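Local coordinates for abietadiene synthase, chloroplastic (Abies grandis, PDB 3S9V), which belongs to the plant terpene synthases, a family of multidomain enzymes built almost entirely from alpha helices, here a chloroplastic member from grand fir, at residues A[91-96]-A[110-115]; A[82-87]-A[118-123]; A[106-111]-A[129-134]; A[62-67]-A[156-161]. One frame throughout, in Å; residues are numbered along the deposited sequence.

Contact 1. Residues A[91-96]-A[110-115]; sequences GSWGEG and ACIITL
Trp93 lays one face of its indole against the side chain of Cys111, and this pairing is the tight part of the contact. Cys111 CB lies 3.7 Å from the centroid of the Trp93 six-membered ring, 15° off the normal, which is CH-pi geometry. Cys111 SG makes a sulfur-aromatic contact over the five-membered ring, 3.8 Å from that centroid of Trp93 and 16° off the normal. A chi1 of -68° in Cys111 runs the CB-SG bond along the indole instead of into it, giving each atom a ring of its own. Packing eases toward the far end of the ring system. Ile112 CG1 approaches Trp93 CZ3 to 4.2 Å, the two side chains crossing at about a right angle. Trp93 and Leu115 approach each other from opposite directions, Leu115 CD1 coming within 4.1 Å of Trp93 CZ2. Past the indole the loop turns from the helix toward solvent: Gly94 and Glu95 are partly exposed and Gly96 is exposed. The sequence from Gln87 to Trp93 resembles the QW motif of terpenoid cyclase barrels. Around this buried patch, helix 77-85 takes the indole N-H through Ile83 O, helix 56-62 brings Ala60 to Cys111, and helix 122-136 sets Val125 against both Ile112 and Leu115.

Contact 2. Residues A[82-87]-A[118-123]; sequences WILQNQ and WRTGET
Leu84, Gly121 and Thr120 carry this contact, with Leu84 giving up the most surface. The two methyls of Leu84 meet neighbouring residues of the turn that leads into helix 122-136: one is directed to the backbone of Gly121, the other to the hydroxyl of Thr120. The closest approach is Leu84 CD2 to Gly121 CA at 3.6 Å, and the same Leu84 CD2 is 4.0 Å from Gly121 N. Because Gly121 has no side chain, the methyl can rest directly on the main chain. Gly121 has left-handed backbone angles (phi 54°) and occupies the N-cap position of the helix. The second branch makes a looser approach, Leu84 CD1 standing 4.2 Å from Thr120 OG1. Thr120 holds OG1 anti to its own nitrogen (chi1 -173°), which carries the oxygen toward the Leu84 methyl.

Each segment also fixes its own shape. Just before Thr120, Arg119 is the C-prime residue of a Schellman motif ending helix 101-117, with Thr120 N bonded to Leu115 O. On the other segment, Asn86 ND2 donates to Trp82 O over 3.0 Å, tying the residue after helix 77-85 back to its last turn. The contact thus lies at the surface, where the C-terminal end of helix 77-85 meets the tight link between helices 101-117 and 122-136. Leu115 of helix 101-117 backs both Leu84 and Thr120, and Gln124 of helix 122-136 bonds through its side chain to Leu84 O.

Contact 3. Residues A[106-111]-A[129-134]; sequences LATLAC and IEFFRT
Thr108 OG1, which touches Phe131 across the contact, is gripped by two backbone groups from outside the segments: it is hydrogen-bonded to Arg104 O one turn back in its own helix and to the amide N of Trp93 in the preceding loop. With these bonds in place the oxygen meets the aromatic ring only by packing, Thr108 OG1 lying 3.7 Å from Phe131 CD2 and 3.9 Å from Phe131 CE2, in an oblique approach. A chi1 of -55° places OG1 anti to the carbonyl carbon of Thr108 and leaves CG2 for the other aromatic residue, Thr108 CG2 being 4.5 Å from Phe132 CB. Phe132 reaches past this methyl to the next residue, where its CE2 is 4.2 Å from Leu109 CB. Consecutive phenyl groups therefore divide the surface, one taking the hydroxyl side of Thr108 and the other the aliphatic side along Leu109.

The short helical segments run roughly antiparallel, at 143°, with axes 9.7 Å apart at closest approach. Phe155 of helix 151-164 packs on both Leu109 and Phe132, extending the apolar layer to a third helix. All four touching residues are buried and none carries a charge, so the pairing rests on dispersion and shape, while the one polar side-chain atom among them has its bonding met by backbone groups.

Contact 4. Residues A[62-67]-A[156-161]; sequences VARIPA and PAMLKE
The guanidinium of Arg64 meets the carboxylate of Glu161 at its edge, end-on, with the two planes turned 45° apart. Two nitrogens grip two oxygens: Arg64 NH1 donates to Glu161 OE1 at 2.7 Å, and Arg64 NH2 to Glu161 OE2 at 3.1 Å. With this twist the two bonds differ in length and approach. Glu161 OE1 uses its syn lone pair, whereas OE2 is approached from 36° above the carboxylate plane. Trp61 adds a cation-pi contact to the same guanidinium, and Met158 SD lies obliquely to it, 4.2 Å from Arg64 NH2.

The backbones are far apart, the nearest CA atoms, those of Arg64 and Met158, being 13.0 Å from each other. Arg64 spans most of the gap with a chain extended from CG to NE (chi3 -165°), and Glu161 comes to meet it from the opposite direction. Ile113 and Thr114 of helix 101-117 flank the arginine on its way. The facing carboxylate would be expected to hold Arg64 in its charged form and offset the cost of burying it. The arrangement is a bidentate, end-on salt bridge, largely buried on the arginine side, joining the type I turn after helix 56-62 to helix 151-164 within an all-helical domain of the terpene synthase.

How the contacts relate
Helix 101-117 brings the set together: contacts 1 and 3 both use it, on overlapping ranges but through different residues, with centres about 6 Å apart. Both are buried and joined by packing, one over an indole face, the other between roughly antiparallel helices. Contact 2 lies at the surface, about 9 Å from contact 1, and is thinner, a leucine against a turn; it shares helix 122-136 with contact 3. Contact 4 differs in chemistry, being ionic, and links the most distant parts of the sequence. Its Met158 nevertheless packs on Ala110 and Leu109, while Trp118 NE1 of contact 2 probably bonds to Ala63 O, 2.8 Å away. Apolar core, surface turn and mostly buried ion pair thus form one continuous helical assembly.

Contact 1. Residues A[91-96]-A[110-115]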
loop_
_atom_site.group_PDB
_atom_site.type_symbol
_atom_site.label_atom_id
_atom_site.label_comp_id
_atom_site.label_asym_id
_atom_site.label_seq_id
_atom_site.Cartn_x
_atom_site.Cartn_y
_atom_site.Cartn_z
ATOM N N GLY A 91 -37.516 6.049 14.103
ATOM C CA GLY A 91 -37.910 4.903 14.905
ATOM C C GLY A 91 -36.971 3.719 14.853
ATOM O O GLY A 91 -37.159 2.733 15.568
ATOM N N SER A 92 -35.952 3.805 14.010
ATOM C CA SER A 92 -35.000 2.714 13.890
ATOM C C SER A 92 -33.822 2.924 14.833
ATOM O O SER A 92 -33.700 3.972 15.473
ATOM C CB SER A 92 -34.467 2.639 12.459
ATOM O OG SER A 92 -33.632 3.756 12.179
ATOM N N TRP A 93 -32.975 1.903 14.913
ATOM C CA TRP A 93 -31.746 1.946 15.700
ATOM C C TRP A 93 -30.669 1.574 14.685
ATOM O O TRP A 93 -30.956 0.906 13.690
ATOM C CB TRP A 93 -31.751 0.903 16.822
ATOM C CG TRP A 93 -32.401 1.350 18.089
ATOM C CD1 TRP A 93 -31.823 2.046 19.119
ATOM C CD2 TRP A 93 -33.756 1.119 18.472
ATOM N NE1 TRP A 93 -32.740 2.256 20.122
ATOM C CE2 TRP A 93 -33.935 1.698 19.751
ATOM C CE3 TRP A 93 -34.841 0.474 17.857
ATOM C CZ2 TRP A 93 -35.152 1.650 20.426
ATOM C CZ3 TRP A 93 -36.055 0.427 18.532
ATOM C CH2 TRP A 93 -36.198 1.012 19.806
ATOM N N GLY A 94 -29.438 2.001 14.931
ATOM C CA GLY A 94 -28.359 1.686 14.016
ATOM C C GLY A 94 -27.481 2.900 13.849
ATOM O O GLY A 94 -27.618 3.871 14.593
ATOM N N GLU A 95 -26.582 2.865 12.879
ATOM C CA GLU A 95 -25.702 4.001 12.665
ATOM C C GLU A 95 -26.410 5.102 11.868
ATOM O O GLU A 95 -26.769 4.917 10.701
ATOM C CB GLU A 95 -24.427 3.538 11.949
ATOM C CG GLU A 95 -23.318 4.589 11.903
ATOM C CD GLU A 95 -23.194 5.362 13.207
ATOM O OE1 GLU A 95 -23.889 6.388 13.358
ATOM O OE2 GLU A 95 -22.414 4.940 14.085
ATOM N N GLY A 96 -26.624 6.247 12.508
ATOM C CA GLY A 96 -27.281 7.350 11.829
ATOM C C GLY A 96 -26.422 7.931 10.716
ATOM O O GLY A 96 -26.927 8.276 9.644
ATOM N N ALA A 110 -33.602 -6.335 16.982
ATOM C CA ALA A 110 -32.860 -6.699 18.183
ATOM C C ALA A 110 -33.226 -5.831 19.394
ATOM O O ALA A 110 -33.385 -6.343 20.498
ATOM C CB ALA A 110 -31.374 -6.610 17.918
ATOM N N CYS A 111 -33.357 -4.522 19.202
ATOM C CA CYS A 111 -33.703 -3.645 20.321
ATOM C C CYS A 111 -35.149 -3.814 20.800
ATOM O O CYS A 111 -35.427 -3.749 21.995
ATOM C CB CYS A 111 -33.441 -2.179 19.950
ATOM S SG CYS A 111 -31.691 -1.804 19.759
ATOM N N ILE A 112 -36.064 -4.030 19.864
ATOM C CA ILE A 112 -37.473 -4.214 20.195
ATOM C C ILE A 112 -37.654 -5.467 21.041
ATOM O O ILE A 112 -38.429 -5.482 22.000
ATOM C CB ILE A 112 -38.319 -4.331 18.914
ATOM C CG1 ILE A 112 -38.490 -2.947 18.289
ATOM C CG2 ILE A 112 -39.655 -4.974 19.216
ATOM C CD1 ILE A 112 -39.136 -2.989 16.927
ATOM N N ILE A 113 -36.931 -6.522 20.691
ATOM C CA ILE A 113 -37.032 -7.765 21.443
ATOM C C ILE A 113 -36.510 -7.578 22.872
ATOM O O ILE A 113 -37.135 -8.032 23.827
ATOM C CB ILE A 113 -36.263 -8.892 20.715
ATOM C CG1 ILE A 113 -37.013 -9.249 19.426
ATOM C CG2 ILE A 113 -36.092 -10.108 21.618
ATOM C CD1 ILE A 113 -36.311 -10.279 18.558
ATOM N N THR A 114 -35.387 -6.879 23.016
ATOM C CA THR A 114 -34.787 -6.646 24.329
ATOM C C THR A 114 -35.628 -5.735 25.230
ATOM O O THR A 114 -35.764 -5.997 26.426
ATOM C CB THR A 114 -33.373 -6.044 24.190
ATOM O OG1 THR A 114 -32.559 -6.927 23.409
ATOM C CG2 THR A 114 -32.732 -5.853 25.559
ATOM N N LEU A 115 -36.178 -4.661 24.675
ATOM C CA LEU A 115 -37.008 -3.780 25.486
ATOM C C LEU A 115 -38.291 -4.522 25.892
ATOM O O LEU A 115 -38.792 -4.359 27.010
ATOM C CB LEU A 115 -37.348 -2.499 24.719
ATOM C CG LEU A 115 -36.147 -1.627 24.343
ATOM C CD1 LEU A 115 -36.635 -0.365 23.658
ATOM C CD2 LEU A 115 -35.351 -1.280 25.588
#

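Contact 2. Residues A[82-87]-A[118-123]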
loop_
_atom_site.group_PDB
_atom_site.type_symbol
_atom_site.label_atom_id
_atom_site.label_comp_id
_atom_site.label_asym_id
_atom_site.label_seq_id
_atom_site.Cartn_x
_atom_site.Cartn_y
_atom_site.Cartn_z
ATOM N N TRP A 82 -29.008 2.728 27.396
ATOM C CA TRP A 82 -28.404 3.186 26.148
ATOM C C TRP A 82 -29.401 3.009 25.004
ATOM O O TRP A 82 -29.568 3.888 24.166
ATOM C CB TRP A 82 -27.134 2.394 25.820
ATOM C CG TRP A 82 -26.461 2.918 24.592
ATOM C CD1 TRP A 82 -25.551 3.935 24.526
ATOM C CD2 TRP A 82 -26.735 2.538 23.241
ATOM N NE1 TRP A 82 -25.251 4.219 23.219
ATOM C CE2 TRP A 82 -25.964 3.377 22.407
ATOM C CE3 TRP A 82 -27.564 1.575 22.652
ATOM C CZ2 TRP A 82 -25.996 3.281 21.010
ATOM C CZ3 TRP A 82 -27.600 1.478 21.264
ATOM C CH2 TRP A 82 -26.821 2.328 20.457
ATOM N N ILE A 83 -30.056 1.857 24.971
ATOM C CA ILE A 83 -31.030 1.576 23.929
ATOM C C ILE A 83 -32.145 2.610 23.973
ATOM O O ILE A 83 -32.511 3.175 22.950
ATOM C CB ILE A 83 -31.622 0.163 24.103
ATOM C CG1 ILE A 83 -30.517 -0.881 23.921
ATOM C CG2 ILE A 83 -32.740 -0.053 23.120
ATOM C CD1 ILE A 83 -30.916 -2.287 24.317
ATOM N N LEU A 84 -32.667 2.865 25.167
ATOM C CA LEU A 84 -33.744 3.835 25.343
ATOM C C LEU A 84 -33.379 5.250 24.885
ATOM O O LEU A 84 -34.228 5.998 24.407
ATOM C CB LEU A 84 -34.162 3.887 26.815
ATOM C CG LEU A 84 -34.771 2.624 27.421
ATOM C CD1 LEU A 84 -34.967 2.813 28.923
ATOM C CD2 LEU A 84 -36.095 2.328 26.747
ATOM N N GLN A 85 -32.111 5.604 25.026
ATOM C CA GLN A 85 -31.635 6.936 24.673
ATOM C C GLN A 85 -31.103 7.107 23.251
ATOM O O GLN A 85 -30.897 8.234 22.809
ATOM C CB GLN A 85 -30.526 7.344 25.646
ATOM C CG GLN A 85 -30.866 7.156 27.110
ATOM C CD GLN A 85 -31.682 8.299 27.671
ATOM O OE1 GLN A 85 -32.776 8.594 27.191
ATOM N NE2 GLN A 85 -31.146 8.956 28.696
ATOM N N ASN A 86 -30.885 6.014 22.527
ATOM C CA ASN A 86 -30.307 6.127 21.189
ATOM C C ASN A 86 -31.114 5.701 19.977
ATOM O O ASN A 86 -30.546 5.309 18.950
ATOM C CB ASN A 86 -28.956 5.417 21.167
ATOM C CG ASN A 86 -27.872 6.233 21.831
ATOM O OD1 ASN A 86 -27.285 7.111 21.209
ATOM N ND2 ASN A 86 -27.619 5.964 23.107
ATOM N N GLN A 87 -32.433 5.774 20.086
ATOM C CA GLN A 87 -33.275 5.426 18.957
ATOM C C GLN A 87 -33.260 6.648 18.030
ATOM O O GLN A 87 -33.192 7.782 18.500
ATOM C CB GLN A 87 -34.698 5.132 19.436
ATOM C CG GLN A 87 -35.667 4.760 18.324
ATOM C CD GLN A 87 -37.045 4.434 18.850
ATOM O OE1 GLN A 87 -37.562 5.123 19.728
ATOM N NE2 GLN A 87 -37.654 3.385 18.310
ATOM N N TRP A 118 -37.675 -6.725 28.786
ATOM C CA TRP A 118 -37.537 -6.027 30.057
ATOM C C TRP A 118 -38.772 -5.196 30.394
ATOM O O TRP A 118 -38.771 -4.408 31.346
ATOM C CB TRP A 118 -36.269 -5.164 30.044
ATOM C CG TRP A 118 -35.032 -6.007 30.116
ATOM C CD1 TRP A 118 -34.022 -6.064 29.203
ATOM C CD2 TRP A 118 -34.710 -6.969 31.133
ATOM N NE1 TRP A 118 -33.094 -7.004 29.581
ATOM C CE2 TRP A 118 -33.492 -7.575 30.762
ATOM C CE3 TRP A 118 -35.338 -7.379 32.320
ATOM C CZ2 TRP A 118 -32.881 -8.575 31.540
ATOM C CZ3 TRP A 118 -34.730 -8.376 33.097
ATOM C CH2 TRP A 118 -33.515 -8.960 32.701
ATOM N N ARG A 119 -39.824 -5.389 29.603
ATOM C CA ARG A 119 -41.092 -4.701 29.804
ATOM C C ARG A 119 -40.870 -3.209 29.962
ATOM O O ARG A 119 -41.489 -2.566 30.807
ATOM C CB ARG A 119 -41.775 -5.262 31.055
ATOM C CG ARG A 119 -41.741 -6.786 31.131
ATOM C CD ARG A 119 -41.966 -7.276 32.553
ATOM N NE ARG A 119 -41.086 -8.393 32.896
ATOM C CZ ARG A 119 -39.758 -8.318 32.949
ATOM N NH1 ARG A 119 -39.141 -7.176 32.679
ATOM N NH2 ARG A 119 -39.041 -9.384 33.273
ATOM N N THR A 120 -39.986 -2.653 29.143
ATOM C CA THR A 120 -39.687 -1.236 29.237
ATOM C C THR A 120 -39.690 -0.536 27.874
ATOM O O THR A 120 -39.766 -1.185 26.829
ATOM C CB THR A 120 -38.330 -1.028 29.955
ATOM O OG1 THR A 120 -38.119 0.368 30.190
ATOM C CG2 THR A 120 -37.186 -1.585 29.121
ATOM N N GLY A 121 -39.643 0.794 27.906
ATOM C CA GLY A 121 -39.645 1.594 26.693
ATOM C C GLY A 121 -40.796 1.320 25.740
ATOM O O GLY A 121 -40.578 1.169 24.536
ATOM N N GLU A 122 -42.017 1.270 26.268
ATOM C CA GLU A 122 -43.202 0.994 25.449
ATOM C C GLU A 122 -43.325 1.854 24.199
ATOM O O GLU A 122 -43.673 1.350 23.124
ATOM C CB GLU A 122 -44.486 1.146 26.275
ATOM C CG GLU A 122 -44.816 -0.044 27.171
ATOM C CD GLU A 122 -44.016 -0.070 28.462
ATOM O OE1 GLU A 122 -44.139 -1.066 29.213
ATOM O OE2 GLU A 122 -43.271 0.902 28.729
ATOM N N THR A 123 -43.051 3.149 24.325
ATOM C CA THR A 123 -43.163 4.018 23.163
ATOM C C THR A 123 -42.081 3.700 22.135
ATOM O O THR A 123 -42.380 3.566 20.950
ATOM C CB THR A 123 -43.107 5.516 23.552
ATOM O OG1 THR A 123 -41.823 5.836 24.093
ATOM C CG2 THR A 123 -44.173 5.827 24.582
#

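Contact 3. Residues A[106-111]-A[129-134]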
loop_
_atom_site.group_PDB
_atom_site.type_symbol
_atom_site.label_atom_id
_atom_site.label_comp_id
_atom_site.label_asym_id
_atom_site.label_seq_id
_atom_site.Cartn_x
_atom_site.Cartn_y
_atom_site.Cartn_z
ATOM N N LEU A 106 -32.013 -4.838 11.331
ATOM C CA LEU A 106 -31.345 -5.804 12.204
ATOM C C LEU A 106 -31.304 -5.238 13.617
ATOM O O LEU A 106 -31.714 -5.890 14.575
ATOM C CB LEU A 106 -29.910 -6.059 11.731
ATOM C CG LEU A 106 -29.067 -6.967 12.630
ATOM C CD1 LEU A 106 -29.529 -8.401 12.442
ATOM C CD2 LEU A 106 -27.585 -6.846 12.278
ATOM N N ALA A 107 -30.811 -4.012 13.734
ATOM C CA ALA A 107 -30.712 -3.356 15.032
ATOM C C ALA A 107 -32.075 -3.086 15.669
ATOM O O ALA A 107 -32.241 -3.263 16.876
ATOM C CB ALA A 107 -29.931 -2.040 14.899
ATOM N N THR A 108 -33.046 -2.656 14.867
ATOM C CA THR A 108 -34.372 -2.350 15.399
ATOM C C THR A 108 -35.031 -3.605 15.955
ATOM O O THR A 108 -35.557 -3.605 17.065
ATOM C CB THR A 108 -35.297 -1.722 14.320
ATOM O OG1 THR A 108 -34.662 -0.572 13.742
ATOM C CG2 THR A 108 -36.611 -1.283 14.949
ATOM N N LEU A 109 -35.001 -4.684 15.185
ATOM C CA LEU A 109 -35.600 -5.925 15.646
ATOM C C LEU A 109 -34.936 -6.330 16.963
ATOM O O LEU A 109 -35.616 -6.620 17.944
ATOM C CB LEU A 109 -35.416 -7.020 14.593
ATOM C CG LEU A 109 -36.006 -8.387 14.930
ATOM C CD1 LEU A 109 -37.473 -8.237 15.302
ATOM C CD2 LEU A 109 -35.846 -9.317 13.744
ATOM N N ALA A 110 -33.602 -6.335 16.982
ATOM C CA ALA A 110 -32.860 -6.699 18.183
ATOM C C ALA A 110 -33.226 -5.831 19.394
ATOM O O ALA A 110 -33.385 -6.343 20.498
ATOM C CB ALA A 110 -31.374 -6.610 17.918
ATOM N N CYS A 111 -33.357 -4.522 19.202
ATOM C CA CYS A 111 -33.703 -3.645 20.321
ATOM C C CYS A 111 -35.149 -3.814 20.800
ATOM O O CYS A 111 -35.427 -3.749 21.995
ATOM C CB CYS A 111 -33.441 -2.179 19.950
ATOM S SG CYS A 111 -31.691 -1.804 19.759
ATOM N N ILE A 129 -41.409 -0.740 15.934
ATOM C CA ILE A 129 -42.275 -1.647 15.192
ATOM C C ILE A 129 -42.720 -0.997 13.891
ATOM O O ILE A 129 -42.676 -1.622 12.826
ATOM C CB ILE A 129 -43.524 -2.046 16.018
ATOM C CG1 ILE A 129 -43.128 -3.064 17.088
ATOM C CG2 ILE A 129 -44.595 -2.645 15.111
ATOM C CD1 ILE A 129 -44.290 -3.562 17.918
ATOM N N GLU A 130 -43.129 0.265 13.981
ATOM C CA GLU A 130 -43.584 1.002 12.810
ATOM C C GLU A 130 -42.463 1.158 11.800
ATOM O O GLU A 130 -42.678 0.976 10.601
ATOM C CB GLU A 130 -44.120 2.369 13.227
ATOM C CG GLU A 130 -45.138 2.268 14.355
ATOM C CD GLU A 130 -45.771 3.596 14.721
ATOM O OE1 GLU A 130 -45.091 4.639 14.611
ATOM O OE2 GLU A 130 -46.949 3.590 15.138
ATOM N N PHE A 131 -41.263 1.493 12.268
ATOM C CA PHE A 131 -40.148 1.632 11.340
ATOM C C PHE A 131 -39.885 0.299 10.666
ATOM O O PHE A 131 -39.768 0.223 9.448
ATOM C CB PHE A 131 -38.860 2.059 12.038
ATOM C CG PHE A 131 -37.658 1.969 11.140
ATOM C CD1 PHE A 131 -37.370 2.991 10.242
ATOM C CD2 PHE A 131 -36.865 0.824 11.125
ATOM C CE1 PHE A 131 -36.321 2.872 9.343
ATOM C CE2 PHE A 131 -35.815 0.698 10.228
ATOM C CZ PHE A 131 -35.541 1.721 9.335
ATOM N N PHE A 132 -39.784 -0.753 11.469
ATOM C CA PHE A 132 -39.519 -2.082 10.937
ATOM C C PHE A 132 -40.539 -2.472 9.875
ATOM O O PHE A 132 -40.180 -3.043 8.849
ATOM C CB PHE A 132 -39.510 -3.115 12.068
ATOM C CG PHE A 132 -39.307 -4.535 11.596
ATOM C CD1 PHE A 132 -40.356 -5.256 11.036
ATOM C CD2 PHE A 132 -38.066 -5.146 11.705
ATOM C CE1 PHE A 132 -40.168 -6.562 10.595
ATOM C CE2 PHE A 132 -37.868 -6.448 11.265
ATOM C CZ PHE A 132 -38.918 -7.157 10.711
ATOM N N ARG A 133 -41.808 -2.164 10.124
ATOM C CA ARG A 133 -42.867 -2.491 9.175
ATOM C C ARG A 133 -42.744 -1.680 7.882
ATOM O O ARG A 133 -42.912 -2.216 6.787
ATOM C CB ARG A 133 -44.250 -2.264 9.809
ATOM C CG ARG A 133 -45.406 -2.332 8.814
ATOM C CD ARG A 133 -46.741 -2.569 9.512
ATOM N NE ARG A 133 -46.958 -1.636 10.607
ATOM C CZ ARG A 133 -47.003 -1.983 11.887
ATOM N NH1 ARG A 133 -46.849 -3.255 12.245
ATOM N NH2 ARG A 133 -47.196 -1.052 12.813
ATOM N N THR A 134 -42.440 -0.394 8.000
ATOM C CA THR A 134 -42.308 0.428 6.807
ATOM C C THR A 134 -41.077 0.024 6.008
ATOM O O THR A 134 -41.121 -0.081 4.784
ATOM C CB THR A 134 -42.197 1.917 7.152
ATOM O OG1 THR A 134 -43.302 2.302 7.978
ATOM C CG2 THR A 134 -42.209 2.750 5.878
#

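Contact 4. Residues A[62-67]-A[156-161]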
loop_
_atom_site.group_PDB
_atom_site.type_symbol
_atom_site.label_atom_id
_atom_site.label_comp_id
_atom_site.label_asym_id
_atom_site.label_seq_id
_atom_site.Cartn_x
_atom_site.Cartn_y
_atom_site.Cartn_z
ATOM N N VAL A 62 -26.257 -7.686 24.644
ATOM C CA VAL A 62 -25.635 -7.627 25.957
ATOM C C VAL A 62 -26.717 -7.263 26.987
ATOM O O VAL A 62 -26.757 -7.816 28.078
ATOM C CB VAL A 62 -24.500 -6.576 25.981
ATOM C CG1 VAL A 62 -24.004 -6.372 27.391
ATOM C CG2 VAL A 62 -23.344 -7.048 25.092
ATOM N N ALA A 63 -27.611 -6.353 26.609
ATOM C CA ALA A 63 -28.694 -5.889 27.478
ATOM C C ALA A 63 -29.668 -6.989 27.876
ATOM O O ALA A 63 -30.445 -6.831 28.814
ATOM C CB ALA A 63 -29.445 -4.761 26.798
ATOM N N ARG A 64 -29.631 -8.105 27.161
ATOM C CA ARG A 64 -30.517 -9.215 27.466
ATOM C C ARG A 64 -30.080 -10.031 28.675
ATOM O O ARG A 64 -30.918 -10.621 29.366
ATOM C CB ARG A 64 -30.618 -10.169 26.280
ATOM C CG ARG A 64 -31.399 -9.669 25.107
ATOM C CD ARG A 64 -31.786 -10.865 24.272
ATOM N NE ARG A 64 -32.245 -10.506 22.941
ATOM C CZ ARG A 64 -32.735 -11.389 22.080
ATOM N NH1 ARG A 64 -32.827 -12.669 22.429
ATOM N NH2 ARG A 64 -33.117 -10.999 20.874
ATOM N N ILE A 65 -28.778 -10.084 28.928
ATOM C CA ILE A 65 -28.284 -10.882 30.045
ATOM C C ILE A 65 -28.915 -10.463 31.374
ATOM O O ILE A 65 -28.743 -9.335 31.825
ATOM C CB ILE A 65 -26.757 -10.775 30.158
ATOM C CG1 ILE A 65 -26.119 -10.995 28.784
ATOM C CG2 ILE A 65 -26.234 -11.822 31.129
ATOM C CD1 ILE A 65 -24.633 -10.718 28.762
ATOM N N PRO A 66 -29.663 -11.378 32.015
ATOM C CA PRO A 66 -30.332 -11.128 33.302
ATOM C C PRO A 66 -29.331 -11.027 34.463
ATOM O O PRO A 66 -28.298 -11.687 34.450
ATOM C CB PRO A 66 -31.252 -12.335 33.444
ATOM C CG PRO A 66 -30.418 -13.427 32.823
ATOM C CD PRO A 66 -29.890 -12.763 31.567
ATOM N N ALA A 67 -29.642 -10.195 35.455
ATOM C CA ALA A 67 -28.777 -10.006 36.617
ATOM C C ALA A 67 -28.292 -11.335 37.180
ATOM O O ALA A 67 -29.088 -12.248 37.415
ATOM C CB ALA A 67 -29.517 -9.235 37.691
ATOM N N PRO A 156 -33.105 -13.960 10.692
ATOM C CA PRO A 156 -34.292 -14.818 10.794
ATOM C C PRO A 156 -34.443 -15.449 12.178
ATOM O O PRO A 156 -35.561 -15.696 12.642
ATOM C CB PRO A 156 -34.070 -15.853 9.700
ATOM C CG PRO A 156 -33.229 -15.115 8.696
ATOM C CD PRO A 156 -32.246 -14.388 9.576
ATOM N N ALA A 157 -33.319 -15.696 12.838
ATOM C CA ALA A 157 -33.347 -16.279 14.168
ATOM C C ALA A 157 -34.144 -15.386 15.113
ATOM O O ALA A 157 -34.889 -15.882 15.952
ATOM C CB ALA A 157 -31.933 -16.467 14.691
ATOM N N MET A 158 -33.989 -14.072 14.978
ATOM C CA MET A 158 -34.724 -13.138 15.827
ATOM C C MET A 158 -36.170 -13.012 15.345
ATOM O O MET A 158 -37.069 -12.753 16.148
ATOM C CB MET A 158 -34.057 -11.756 15.842
ATOM C CG MET A 158 -32.716 -11.692 16.586
ATOM S SD MET A 158 -32.161 -9.982 16.902
ATOM C CE MET A 158 -31.992 -9.389 15.211
ATOM N N LEU A 159 -36.395 -13.188 14.041
ATOM C CA LEU A 159 -37.757 -13.123 13.505
ATOM C C LEU A 159 -38.594 -14.178 14.219
ATOM O O LEU A 159 -39.741 -13.924 14.598
ATOM C CB LEU A 159 -37.785 -13.403 11.993
ATOM C CG LEU A 159 -37.507 -12.229 11.046
ATOM C CD1 LEU A 159 -37.573 -12.698 9.595
ATOM C CD2 LEU A 159 -38.522 -11.130 11.293
ATOM N N LYS A 160 -38.011 -15.362 14.398
ATOM C CA LYS A 160 -38.689 -16.461 15.081
ATOM C C LYS A 160 -38.917 -16.130 16.554
ATOM O O LYS A 160 -39.959 -16.471 17.110
ATOM C CB LYS A 160 -37.876 -17.755 14.945
ATOM C CG LYS A 160 -37.709 -18.192 13.496
ATOM C CD LYS A 160 -36.808 -19.407 13.339
ATOM C CE LYS A 160 -37.454 -20.663 13.881
ATOM N NZ LYS A 160 -36.650 -21.872 13.547
ATOM N N GLU A 161 -37.954 -15.453 17.183
ATOM C CA GLU A 161 -38.107 -15.079 18.587
ATOM C C GLU A 161 -39.305 -14.147 18.682
ATOM O O GLU A 161 -40.210 -14.354 19.483
ATOM C CB GLU A 161 -36.887 -14.318 19.121
ATOM C CG GLU A 161 -35.541 -15.035 19.087
ATOM C CD GLU A 161 -34.483 -14.282 19.900
ATOM O OE1 GLU A 161 -34.527 -14.367 21.149
ATOM O OE2 GLU A 161 -33.626 -13.595 19.296
#